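Sgbp-b (Bacteroides uniformis, PDB 7K44) probably binds xyloglucan at the cell surface of this gut commensal, as a partner in the machinery that captures and degrades the polysaccharide. Local coordinates at residues 152-157 with 191-196; 126-131 with 197-202; 158-163 with 180-185; 147-152 with 174-179; 39-44 with 121-126. One frame throughout, in Å; residues are numbered along the deposited sequence.

Contact 1 (152-157 with 191-196); sequences IVSITM and AITTMG
Val-153 and Ser-154 both turn their backbone N-H groups to Thr-193 O, the mark of a classic beta bulge in this antiparallel pair of strands from the immunoglobulin-like IPT/TIG sandwich. The two bonds on that one oxygen measure 2.7 Å from Val-153 N and 3.1 Å from Ser-154 N. Past the bulge the ladder is regular: Thr-193 N reaches Ser-154 O almost straight (176°), and Thr-156 and Ala-191 exchange a pair of backbone bonds.

Apolar contacts accompany the ladder. Ile-155 CG2 meets Ile-192 CG1 at 4.2 Å on the face where both rest on Leu-176, while Val-153 CG2 touches Met-195 SD at 3.7 Å, the two side chains crossing nearly at right angles. Thr-194 puts CG2 against Ile-152, and with chi1 at 66° its OG1 can accept from Gly-196 N, an ST turn. With an alanine here, Gly-196 N would probably lose that acceptor and Ile-152 a methyl neighbour.

On the other face the polar groups gather. Thr-193 OG1 bonds to Thr-198 OG1 and shares a water with Ser-154; the water stands 2.8 Å from Ser-154 OG and 2.8 Å from Thr-193 OG1, with a weak bond to Ala-191 O.

Contact 2 (126-131 with 197-202); sequences PSISKV and GTAEVP
Ile-128 and Val-201 meet nearly at a right angle, methyl against methyl, with Ile-128 CG2 3.6 Å from Val-201 CG2. The same valine methyl also touches the end of the isoleucine: its CG2 is anti to the carbonyl carbon, which leaves it leaning across the gap to the other strand. With chi2 at 160° the Ile-128 chain is extended, and CG1 and CD1 both lie along Ala-199 CB, CD1 at 3.8 Å from it. Val-131 adds a looser methyl contact to Val-201.

Ala-199 is pressed into the angle where Pro-126 passes into Ser-127, its CB 3.4 Å from Pro-126 O and 3.7 Å from Ser-127 CA. Pro-126 sets CG and CD against the backbone of Gly-197, CD standing 3.4 Å from the glycine carbonyl carbon. The backbone angles of Gly-197 suit a residue without a CB, which would be jammed against the preceding carbonyl O.

No direct hydrogen bond joins the two segments. One water does so instead, donating to Pro-126 O at 2.7 Å and to Thr-198 O. Each strand finds its backbone partners in its own sheet: Ser-127 pairs with Gln-147, Ala-199 with Ile-192. Two strands running in roughly the same direction, 29° apart, and meeting through side chains are what is expected where the outer strands of two sheets close one side of an immunoglobulin-like beta sandwich, here the IPT/TIG domain.

Contact 3 (158-163 with 180-185); sequences GNRSVD and MPRAPQ
Arg-160 reaches from the short strand 160-161 of the IPT/TIG sandwich over the loop that follows strand 175-179, and its guanidinium both hydrogen-bonds to that loop and stacks on it. The firm polar link is from Arg-160 NE to Ala-183 O, 2.9 Å long and bent to 145° at the hydrogen. The nitrogen stands well above the carbonyl plane, and Arg-160 NH2 adds a weak second bond to the same oxygen.

Stacking comes next. The guanidinium of Arg-182 lies on a face of the Arg-160 group, centres 4.2 Å apart and planes 24° apart, with Arg-182 NH2 over the middle of its neighbour. The two like charges are close, so the pairing probably carries some electrostatic cost, with the bond to Ala-183 O helping to fix one of the two groups. A leucine in place of Arg-160 is likely to leave Ala-183 O without this donor and the Arg-182 guanidinium without its stacking partner, free to turn.

The remaining contact is apolar or backbone. Pro-184 packs loosely beside the Arg-160 stem, and Tyr-205 lies against Ala-183 and Pro-184. A bend at chi2 (-80°) swings the chain of Arg-160 along the loop, so that CD comes to 3.1 Å from Arg-182 O. Farther along, Val-162, whose backbone pairs with Ile-155, sets CG2 4.1 Å from Pro-181 CD.

Contact 4 (147-152 with 174-179); sequences QNFMDI and DMLTFT
The Asp-174 carboxylate, alongside the Gln-147 side chain, is held by a hydrogen bond between its OD1 and the hydroxyl of Ser-170, and Met-175 N makes a weak bond to that same OG. The Gln-147 and Asp-174 side chains run in the same direction, amide and carboxylate planes 66° apart; it is a carbon of the aspartate that faces the amide, CB lying 4.0 Å from Gln-147 OE1.

Beneath this polar rim Phe-149 is sandwiched. Over one face sits the Leu-176 methyl CD2, 4.1 Å from the ring centroid and 23° off the normal, a CH-pi contact; toward the rim of the opposite face stands Gln-147 N. Obliquely to the ring comes Met-175 N, 3.6 Å from Phe-149 CD2. Leu-176 carries CG between its backbone N and carbonyl carbon (chi1 60°), and this rotation lets CD2 reach both the ring and Ile-152, while CD1 goes to the edge of the Phe-178 ring. The pair Ile-152 CD1 to Leu-176 CD2 is tight at 3.5 Å. Val-169 and Ile-192 close around the same cluster.

The turn 147-152 links strand 141-147 of one sheet to strand 152-157 of the other. A backbone bond from Phe-149 to Asn-173 ties it just beside the contact; between the two segments themselves the contact is one of packing, with the Gln-147 and Asp-174 side chains at its margin.

Contact 5 (39-44 with 121-126); sequences TTFPVE and RTALPP
The ring of Phe-41 has Ala-123 CA over one face, 4.1 Å above the plane, and Thr-39 CG2 over the opposite one; both sit off-centre, toward the rim. At the ring edge, near its plane, is the carbonyl of Arg-121, its O 3.4 Å from Phe-41 CD1. The Arg-121 guanidinium meets its partner edge-on too: Val-43 O lies in the guanidinium plane, 2.7 Å from NH1, though the nitrogen stands 38° out of that carbonyl's own plane. A third torsion away from any staggered position (chi3 -26°) curls the arginine chain so that NH1 comes round to this oxygen.

Arg-121 O takes a backbone bond in return, from Val-43 N at 2.8 Å, straight (170°) and in the carbonyl plane, while Pro-42 CA makes a CA-H...O contact with it. The N-terminal sandwich of two four-stranded sheets is here tied, through its 39-44 turn with a cis peptide before Pro-42, to the connector that leaves strand 114-120 for the IPT/TIG domain.

Two acidic residues lie near the arginine. NE forms a salt bridge with Asp-102, and Glu-44 approaches obliquely, its OE2 4.0 Å from Arg-121 NH1, beyond salt-bridge distance.

Overall arrangement
Contacts 1 to 4 all belong to the IPT/TIG sandwich, while contact 5 lies where the N-terminal domain hands the chain on to it. Contact 2 shares Pro-126 with contact 5 and lies about 9 Å, centre to centre, from contact 1, to which strand 197-204 is hydrogen-bonded through Ile-192 and Ala-199. Contacts 1 and 4 share Ile-152, also with centres about 9 Å apart. Contact 3 lies farthest from contact 5, their centres about 28 Å apart. It approaches the xyloglucan-binding domain: the Ala-183 side chain is about 11 Å from the calcium ion at Asn-213, Asp-215, Asp-241, Lys-243 and Asp-378.

Contact 1 (152-157 with 191-196)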
# COMPACT_ATOMS: atom_id res chain seq x y z
N ILE A 152 -3.98 -7.83 16.17
CA ILE A 152 -2.60 -7.67 15.72
C ILE A 152 -1.64 -7.84 16.89
O ILE A 152 -1.85 -7.27 17.97
CB ILE A 152 -2.41 -6.32 15.03
CG1 ILE A 152 -3.06 -6.34 13.66
CG2 ILE A 152 -0.92 -5.99 14.89
CD1 ILE A 152 -2.95 -5.05 12.93
N VAL A 153 -0.58 -8.61 16.67
CA VAL A 153 0.48 -8.79 17.64
C VAL A 153 1.71 -7.95 17.29
O VAL A 153 2.33 -7.36 18.18
CB VAL A 153 0.84 -10.29 17.75
CG1 VAL A 153 2.07 -10.49 18.61
CG2 VAL A 153 -0.34 -11.06 18.32
N SER A 154 2.07 -7.89 16.02
CA SER A 154 3.27 -7.16 15.64
C SER A 154 3.23 -6.87 14.15
O SER A 154 2.56 -7.56 13.38
CB SER A 154 4.54 -7.96 15.97
OG SER A 154 4.58 -9.18 15.23
N ILE A 155 3.95 -5.82 13.77
CA ILE A 155 4.27 -5.53 12.38
C ILE A 155 5.78 -5.34 12.31
O ILE A 155 6.33 -4.47 13.01
CB ILE A 155 3.53 -4.30 11.85
CG1 ILE A 155 2.02 -4.47 12.05
CG2 ILE A 155 3.86 -4.08 10.37
CD1 ILE A 155 1.19 -3.31 11.56
N THR A 156 6.45 -6.16 11.51
CA THR A 156 7.90 -6.22 11.52
C THR A 156 8.45 -6.15 10.10
O THR A 156 7.77 -6.46 9.12
CB THR A 156 8.40 -7.50 12.20
OG1 THR A 156 7.93 -8.64 11.47
CG2 THR A 156 7.86 -7.58 13.63
N MET A 157 9.72 -5.76 10.02
CA MET A 157 10.43 -5.66 8.75
C MET A 157 11.90 -5.89 9.06
O MET A 157 12.57 -5.00 9.58
CB MET A 157 10.21 -4.30 8.11
CG MET A 157 10.13 -3.17 9.12
SD MET A 157 9.52 -1.63 8.43
CE MET A 157 7.86 -2.07 7.95
N ALA A 191 6.14 -8.27 7.67
CA ALA A 191 5.33 -9.31 8.28
C ALA A 191 4.31 -8.68 9.22
O ALA A 191 4.68 -7.86 10.08
CB ALA A 191 6.20 -10.30 9.06
N ILE A 192 3.05 -9.05 9.05
CA ILE A 192 2.00 -8.69 9.99
C ILE A 192 1.60 -9.97 10.72
O ILE A 192 1.20 -10.95 10.08
CB ILE A 192 0.78 -8.08 9.29
CG1 ILE A 192 1.16 -6.77 8.59
CG2 ILE A 192 -0.34 -7.85 10.31
CD1 ILE A 192 0.01 -6.20 7.76
N THR A 193 1.73 -9.96 12.03
CA THR A 193 1.41 -11.12 12.85
C THR A 193 0.19 -10.80 13.69
O THR A 193 0.15 -9.76 14.37
CB THR A 193 2.59 -11.50 13.74
OG1 THR A 193 3.70 -11.91 12.93
CG2 THR A 193 2.21 -12.66 14.66
N THR A 194 -0.81 -11.67 13.64
CA THR A 194 -1.98 -11.58 14.48
C THR A 194 -2.04 -12.84 15.34
O THR A 194 -1.23 -13.76 15.18
CB THR A 194 -3.25 -11.50 13.63
OG1 THR A 194 -3.41 -12.73 12.91
CG2 THR A 194 -3.18 -10.36 12.63
N MET A 195 -3.02 -12.89 16.24
CA MET A 195 -3.26 -14.11 16.99
C MET A 195 -3.59 -15.29 16.08
O MET A 195 -3.42 -16.44 16.48
CB MET A 195 -4.35 -13.89 18.04
CG MET A 195 -3.94 -12.92 19.14
SD MET A 195 -2.51 -13.51 20.06
CE MET A 195 -3.24 -14.88 20.98
N GLY A 196 -4.04 -15.02 14.85
CA GLY A 196 -4.37 -16.05 13.88
C GLY A 196 -3.24 -16.52 12.98
O GLY A 196 -3.42 -17.51 12.26
O HOH W 1 5.19 -9.55 12.56

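Contact 2 (126-131 with 197-202)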
# COMPACT_ATOMS: atom_id res chain seq x y z
N PRO A 126 -3.86 -13.93 8.74
CA PRO A 126 -3.93 -12.69 7.96
C PRO A 126 -3.25 -12.88 6.61
O PRO A 126 -2.45 -13.78 6.40
CB PRO A 126 -3.14 -11.69 8.82
CG PRO A 126 -2.09 -12.55 9.50
CD PRO A 126 -2.76 -13.91 9.72
N SER A 127 -3.60 -12.00 5.68
CA SER A 127 -2.98 -11.99 4.37
C SER A 127 -2.79 -10.55 3.94
O SER A 127 -3.52 -9.66 4.39
CB SER A 127 -3.80 -12.75 3.33
OG SER A 127 -5.16 -12.34 3.34
N ILE A 128 -1.80 -10.32 3.10
CA ILE A 128 -1.49 -9.00 2.56
C ILE A 128 -1.63 -9.05 1.05
O ILE A 128 -1.02 -9.90 0.39
CB ILE A 128 -0.08 -8.55 2.95
CG1 ILE A 128 -0.00 -8.33 4.45
CG2 ILE A 128 0.28 -7.27 2.19
CD1 ILE A 128 1.42 -8.34 5.01
N SER A 129 -2.44 -8.15 0.49
CA SER A 129 -2.58 -8.08 -0.96
C SER A 129 -1.86 -6.89 -1.58
O SER A 129 -1.43 -6.99 -2.73
CB SER A 129 -4.06 -8.04 -1.37
OG SER A 129 -4.72 -6.92 -0.83
N LYS A 130 -1.70 -5.78 -0.86
CA LYS A 130 -1.06 -4.60 -1.43
C LYS A 130 -0.41 -3.80 -0.31
O LYS A 130 -0.91 -3.76 0.82
CB LYS A 130 -2.10 -3.73 -2.15
CG LYS A 130 -2.14 -3.94 -3.66
CD LYS A 130 -2.57 -2.67 -4.38
CE LYS A 130 -4.01 -2.31 -4.06
NZ LYS A 130 -4.54 -1.32 -5.04
N VAL A 131 0.72 -3.14 -0.63
CA VAL A 131 1.41 -2.27 0.31
C VAL A 131 1.68 -0.95 -0.41
O VAL A 131 1.96 -0.92 -1.61
CB VAL A 131 2.73 -2.87 0.84
CG1 VAL A 131 3.28 -2.03 1.98
CG2 VAL A 131 2.52 -4.30 1.30
N GLY A 197 -2.10 -15.84 12.97
CA GLY A 197 -0.99 -16.25 12.14
C GLY A 197 -0.23 -15.05 11.61
O GLY A 197 -0.33 -13.95 12.14
N THR A 198 0.54 -15.29 10.55
CA THR A 198 1.48 -14.31 10.02
C THR A 198 1.34 -14.22 8.51
O THR A 198 1.23 -15.24 7.81
CB THR A 198 2.92 -14.66 10.39
OG1 THR A 198 3.06 -14.66 11.82
CG2 THR A 198 3.90 -13.65 9.79
N ALA A 199 1.33 -12.99 8.01
CA ALA A 199 1.39 -12.71 6.58
C ALA A 199 2.72 -12.05 6.29
O ALA A 199 3.16 -11.17 7.05
CB ALA A 199 0.27 -11.76 6.16
N GLU A 200 3.37 -12.48 5.21
CA GLU A 200 4.71 -12.01 4.88
C GLU A 200 4.74 -11.48 3.45
O GLU A 200 4.13 -12.06 2.54
CB GLU A 200 5.74 -13.14 5.02
CG GLU A 200 6.06 -13.50 6.46
CD GLU A 200 6.98 -14.71 6.59
OE1 GLU A 200 7.89 -14.86 5.75
OE2 GLU A 200 6.77 -15.51 7.53
N VAL A 201 5.46 -10.38 3.26
CA VAL A 201 5.75 -9.83 1.93
C VAL A 201 7.26 -9.85 1.75
O VAL A 201 7.97 -9.03 2.36
CB VAL A 201 5.22 -8.39 1.79
CG1 VAL A 201 5.60 -7.82 0.42
CG2 VAL A 201 3.71 -8.34 1.99
N PRO A 202 7.80 -10.74 0.93
CA PRO A 202 9.24 -10.74 0.68
C PRO A 202 9.63 -9.61 -0.27
O PRO A 202 8.79 -9.00 -0.93
CB PRO A 202 9.48 -12.10 0.02
CG PRO A 202 8.19 -12.36 -0.71
CD PRO A 202 7.10 -11.78 0.15
O HOH W 2 -0.99 -16.04 6.09

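Contact 3 (158-163 with 180-185)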
# COMPACT_ATOMS: atom_id res chain seq x y z
N GLY A 158 12.39 -7.08 8.76
CA GLY A 158 13.76 -7.39 9.16
C GLY A 158 13.87 -7.34 10.67
O GLY A 158 13.05 -7.92 11.39
N ASN A 159 14.86 -6.61 11.17
CA ASN A 159 15.06 -6.45 12.61
C ASN A 159 14.40 -5.20 13.17
O ASN A 159 14.78 -4.74 14.25
CB ASN A 159 16.55 -6.47 12.94
CG ASN A 159 17.28 -5.28 12.36
OD1 ASN A 159 16.83 -4.68 11.39
ND2 ASN A 159 18.42 -4.94 12.96
N ARG A 160 13.40 -4.65 12.49
CA ARG A 160 12.65 -3.49 12.97
C ARG A 160 11.22 -3.90 13.28
O ARG A 160 10.64 -4.75 12.60
CB ARG A 160 12.61 -2.38 11.91
CG ARG A 160 13.95 -1.96 11.37
CD ARG A 160 14.68 -1.01 12.32
NE ARG A 160 15.99 -0.67 11.79
CZ ARG A 160 17.12 -1.26 12.17
NH1 ARG A 160 17.09 -2.21 13.10
NH2 ARG A 160 18.27 -0.91 11.61
N SER A 161 10.63 -3.26 14.30
CA SER A 161 9.26 -3.54 14.68
C SER A 161 8.49 -2.23 14.83
O SER A 161 9.01 -1.26 15.39
CB SER A 161 9.19 -4.34 16.00
OG SER A 161 7.89 -4.86 16.24
N VAL A 162 7.26 -2.22 14.35
CA VAL A 162 6.44 -1.02 14.29
C VAL A 162 5.91 -0.68 15.68
O VAL A 162 5.48 -1.56 16.44
CB VAL A 162 5.29 -1.24 13.30
CG1 VAL A 162 4.23 -0.16 13.42
CG2 VAL A 162 5.83 -1.33 11.88
N ASP A 163 5.93 0.61 16.02
CA ASP A 163 5.27 1.12 17.22
C ASP A 163 3.77 0.94 17.06
O ASP A 163 3.14 1.62 16.24
CB ASP A 163 5.63 2.60 17.39
CG ASP A 163 4.99 3.24 18.64
OD1 ASP A 163 4.11 2.62 19.28
OD2 ASP A 163 5.38 4.38 18.97
N MET A 180 6.11 4.41 9.55
CA MET A 180 7.30 3.66 9.21
C MET A 180 8.38 3.93 10.26
O MET A 180 8.71 5.09 10.51
CB MET A 180 7.79 4.09 7.83
CG MET A 180 9.09 3.44 7.41
SD MET A 180 8.86 1.68 7.10
CE MET A 180 10.58 1.23 6.92
N PRO A 181 8.94 2.89 10.87
CA PRO A 181 10.01 3.10 11.85
C PRO A 181 11.36 3.33 11.18
O PRO A 181 11.43 3.54 9.97
CB PRO A 181 10.01 1.79 12.63
CG PRO A 181 9.55 0.77 11.63
CD PRO A 181 8.55 1.47 10.75
N ARG A 182 12.43 3.30 11.97
CA ARG A 182 13.78 3.34 11.42
C ARG A 182 13.94 2.28 10.34
O ARG A 182 13.43 1.17 10.47
CB ARG A 182 14.79 3.07 12.54
CG ARG A 182 16.22 3.40 12.17
CD ARG A 182 17.02 3.74 13.40
NE ARG A 182 17.64 2.55 13.98
CZ ARG A 182 17.15 1.86 15.00
NH1 ARG A 182 16.01 2.25 15.57
NH2 ARG A 182 17.78 0.79 15.45
N ALA A 183 14.65 2.65 9.28
CA ALA A 183 14.74 1.81 8.10
C ALA A 183 15.43 0.48 8.42
O ALA A 183 16.39 0.45 9.20
CB ALA A 183 15.54 2.53 7.02
N PRO A 184 14.98 -0.62 7.83
CA PRO A 184 15.75 -1.88 7.88
C PRO A 184 17.11 -1.71 7.22
O PRO A 184 17.38 -0.74 6.51
CB PRO A 184 14.89 -2.84 7.05
CG PRO A 184 13.54 -2.21 6.98
CD PRO A 184 13.75 -0.74 7.05
N GLN A 185 17.98 -2.70 7.44
CA GLN A 185 19.34 -2.67 6.91
C GLN A 185 19.42 -3.10 5.44
O GLN A 185 20.44 -2.84 4.79
CB GLN A 185 20.26 -3.55 7.75

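Contact 4 (147-152 with 174-179)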
# COMPACT_ATOMS: atom_id res chain seq x y z
N GLN A 147 -6.48 -9.09 4.45
CA GLN A 147 -7.65 -9.67 5.10
C GLN A 147 -7.25 -10.19 6.47
O GLN A 147 -6.12 -10.62 6.68
CB GLN A 147 -8.25 -10.82 4.28
CG GLN A 147 -8.76 -10.43 2.90
CD GLN A 147 -9.96 -9.51 2.94
OE1 GLN A 147 -10.71 -9.50 3.92
NE2 GLN A 147 -10.16 -8.74 1.88
N ASN A 148 -8.22 -10.16 7.39
CA ASN A 148 -8.07 -10.80 8.71
C ASN A 148 -6.99 -10.16 9.57
O ASN A 148 -6.17 -10.84 10.19
CB ASN A 148 -7.92 -12.31 8.58
CG ASN A 148 -9.12 -12.93 7.93
OD1 ASN A 148 -10.23 -12.84 8.46
ND2 ASN A 148 -8.94 -13.51 6.75
N PHE A 149 -7.01 -8.83 9.63
CA PHE A 149 -6.08 -8.04 10.44
C PHE A 149 -6.52 -7.89 11.91
O PHE A 149 -6.02 -7.00 12.61
CB PHE A 149 -5.86 -6.66 9.81
CG PHE A 149 -5.10 -6.67 8.51
CD1 PHE A 149 -4.28 -7.72 8.15
CD2 PHE A 149 -5.21 -5.58 7.64
CE1 PHE A 149 -3.58 -7.70 6.94
CE2 PHE A 149 -4.51 -5.55 6.44
CZ PHE A 149 -3.69 -6.61 6.09
N MET A 150 -7.44 -8.71 12.38
CA MET A 150 -7.89 -8.65 13.76
C MET A 150 -6.80 -9.14 14.71
O MET A 150 -6.01 -10.03 14.38
CB MET A 150 -9.09 -9.57 13.91
CG MET A 150 -8.80 -10.94 13.28
SD MET A 150 -10.20 -11.79 12.55
CE MET A 150 -10.57 -10.74 11.16
N ASP A 151 -6.77 -8.57 15.92
CA ASP A 151 -5.90 -9.03 17.00
C ASP A 151 -4.43 -9.01 16.58
O ASP A 151 -3.72 -10.02 16.63
CB ASP A 151 -6.32 -10.41 17.52
CG ASP A 151 -7.75 -10.45 17.97
OD1 ASP A 151 -8.20 -9.47 18.61
OD2 ASP A 151 -8.44 -11.44 17.68
N ILE A 152 -3.98 -7.83 16.17
CA ILE A 152 -2.60 -7.67 15.72
C ILE A 152 -1.64 -7.84 16.89
O ILE A 152 -1.85 -7.27 17.97
CB ILE A 152 -2.41 -6.32 15.03
CG1 ILE A 152 -3.06 -6.34 13.66
CG2 ILE A 152 -0.92 -5.99 14.89
CD1 ILE A 152 -2.95 -5.05 12.93
N ASP A 174 -9.46 -5.21 6.97
CA ASP A 174 -8.89 -5.42 5.64
C ASP A 174 -7.95 -4.30 5.22
O ASP A 174 -7.51 -4.27 4.07
CB ASP A 174 -9.98 -5.61 4.58
CG ASP A 174 -10.91 -4.42 4.49
OD1 ASP A 174 -10.77 -3.48 5.30
OD2 ASP A 174 -11.79 -4.43 3.60
N MET A 175 -7.66 -3.36 6.12
CA MET A 175 -6.78 -2.24 5.81
C MET A 175 -6.17 -1.75 7.11
O MET A 175 -6.84 -1.73 8.15
CB MET A 175 -7.58 -1.10 5.16
CG MET A 175 -6.72 -0.07 4.45
SD MET A 175 -7.11 1.61 4.94
CE MET A 175 -6.40 1.62 6.56
N LEU A 176 -4.89 -1.38 7.06
CA LEU A 176 -4.30 -0.76 8.23
C LEU A 176 -3.29 0.28 7.78
O LEU A 176 -2.81 0.26 6.64
CB LEU A 176 -3.68 -1.77 9.22
CG LEU A 176 -2.55 -2.68 8.76
CD1 LEU A 176 -1.22 -1.95 8.73
CD2 LEU A 176 -2.45 -3.89 9.67
N THR A 177 -3.00 1.20 8.69
CA THR A 177 -1.92 2.16 8.51
C THR A 177 -1.00 2.10 9.71
O THR A 177 -1.42 1.75 10.82
CB THR A 177 -2.43 3.59 8.32
OG1 THR A 177 -3.16 3.99 9.48
CG2 THR A 177 -3.32 3.69 7.12
N PHE A 178 0.26 2.45 9.49
CA PHE A 178 1.23 2.57 10.58
C PHE A 178 2.29 3.59 10.17
O PHE A 178 2.40 3.96 9.00
CB PHE A 178 1.87 1.22 10.95
CG PHE A 178 2.71 0.60 9.86
CD1 PHE A 178 4.06 0.88 9.76
CD2 PHE A 178 2.15 -0.30 8.95
CE1 PHE A 178 4.85 0.30 8.76
CE2 PHE A 178 2.93 -0.90 7.96
CZ PHE A 178 4.28 -0.59 7.86
N THR A 179 3.06 4.04 11.15
CA THR A 179 4.18 4.93 10.90
C THR A 179 5.43 4.11 10.64
O THR A 179 5.76 3.21 11.42
CB THR A 179 4.40 5.87 12.08
OG1 THR A 179 3.21 6.65 12.29
CG2 THR A 179 5.60 6.80 11.81

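Contact 5 (39-44 with 121-126)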
# COMPACT_ATOMS: atom_id res chain seq x y z
N THR A 39 -15.87 -10.33 18.47
CA THR A 39 -15.62 -11.46 19.36
C THR A 39 -14.13 -11.74 19.42
O THR A 39 -13.36 -11.31 18.54
CB THR A 39 -16.36 -12.72 18.90
OG1 THR A 39 -16.33 -13.69 19.96
CG2 THR A 39 -15.71 -13.31 17.66
N THR A 40 -13.73 -12.47 20.45
CA THR A 40 -12.36 -12.95 20.59
C THR A 40 -12.29 -14.41 20.17
O THR A 40 -13.22 -15.18 20.42
CB THR A 40 -11.87 -12.79 22.03
OG1 THR A 40 -12.81 -13.37 22.94
CG2 THR A 40 -11.69 -11.32 22.38
N PHE A 41 -11.20 -14.78 19.54
CA PHE A 41 -11.02 -16.12 19.01
C PHE A 41 -10.07 -16.92 19.89
O PHE A 41 -9.19 -16.36 20.55
CB PHE A 41 -10.47 -16.06 17.58
CG PHE A 41 -11.44 -15.52 16.58
CD1 PHE A 41 -12.46 -16.32 16.08
CD2 PHE A 41 -11.35 -14.21 16.14
CE1 PHE A 41 -13.37 -15.82 15.16
CE2 PHE A 41 -12.26 -13.70 15.22
CZ PHE A 41 -13.27 -14.51 14.73
N PRO A 42 -10.24 -18.25 19.95
CA PRO A 42 -11.35 -18.98 19.31
C PRO A 42 -12.62 -18.78 20.10
O PRO A 42 -12.56 -18.48 21.29
CB PRO A 42 -10.90 -20.43 19.38
CG PRO A 42 -10.07 -20.48 20.61
CD PRO A 42 -9.33 -19.17 20.66
N VAL A 43 -13.77 -18.92 19.44
CA VAL A 43 -15.05 -18.77 20.11
C VAL A 43 -15.36 -20.09 20.81
O VAL A 43 -15.60 -21.11 20.15
CB VAL A 43 -16.15 -18.38 19.12
CG1 VAL A 43 -17.46 -18.18 19.85
CG2 VAL A 43 -15.75 -17.12 18.34
N GLU A 44 -15.34 -20.07 22.13
CA GLU A 44 -15.66 -21.21 22.96
C GLU A 44 -17.01 -20.99 23.63
O GLU A 44 -17.60 -19.91 23.56
CB GLU A 44 -14.59 -21.41 24.05
CG GLU A 44 -13.15 -21.46 23.55
CD GLU A 44 -12.78 -22.80 22.92
OE1 GLU A 44 -11.70 -22.90 22.31
OE2 GLU A 44 -13.58 -23.75 23.04
N ARG A 121 -15.66 -20.36 14.06
CA ARG A 121 -15.22 -20.32 15.44
C ARG A 121 -13.76 -19.95 15.61
O ARG A 121 -13.37 -19.53 16.70
CB ARG A 121 -15.40 -21.69 16.11
CG ARG A 121 -16.79 -22.00 16.60
CD ARG A 121 -16.75 -23.18 17.56
NE ARG A 121 -15.61 -24.06 17.32
CZ ARG A 121 -14.51 -24.10 18.08
NH1 ARG A 121 -14.39 -23.31 19.13
NH2 ARG A 121 -13.52 -24.94 17.77
N THR A 122 -12.94 -20.14 14.58
CA THR A 122 -11.51 -19.91 14.70
C THR A 122 -11.07 -18.85 13.71
O THR A 122 -11.69 -18.67 12.65
CB THR A 122 -10.73 -21.20 14.44
OG1 THR A 122 -11.14 -21.75 13.19
CG2 THR A 122 -11.01 -22.21 15.55
N ALA A 123 -10.01 -18.14 14.07
CA ALA A 123 -9.47 -17.08 13.22
C ALA A 123 -8.75 -17.67 12.01
O ALA A 123 -8.08 -18.70 12.11
CB ALA A 123 -8.50 -16.23 14.02
N LEU A 124 -8.93 -17.03 10.86
CA LEU A 124 -8.09 -17.30 9.70
C LEU A 124 -6.78 -16.53 9.83
O LEU A 124 -6.73 -15.49 10.50
CB LEU A 124 -8.81 -16.85 8.44
CG LEU A 124 -10.08 -17.63 8.09
CD1 LEU A 124 -10.88 -16.92 7.01
CD2 LEU A 124 -9.74 -19.04 7.65
N PRO A 125 -5.71 -17.01 9.20
CA PRO A 125 -4.46 -16.25 9.20
C PRO A 125 -4.64 -14.95 8.42
O PRO A 125 -5.49 -14.87 7.52
CB PRO A 125 -3.47 -17.18 8.50
CG PRO A 125 -4.32 -18.02 7.61
CD PRO A 125 -5.60 -18.23 8.38
N PRO A 126 -3.86 -13.93 8.74
CA PRO A 126 -3.93 -12.69 7.96
C PRO A 126 -3.25 -12.88 6.61
O PRO A 126 -2.45 -13.78 6.40
CB PRO A 126 -3.14 -11.69 8.82
CG PRO A 126 -2.09 -12.55 9.50
CD PRO A 126 -2.76 -13.91 9.72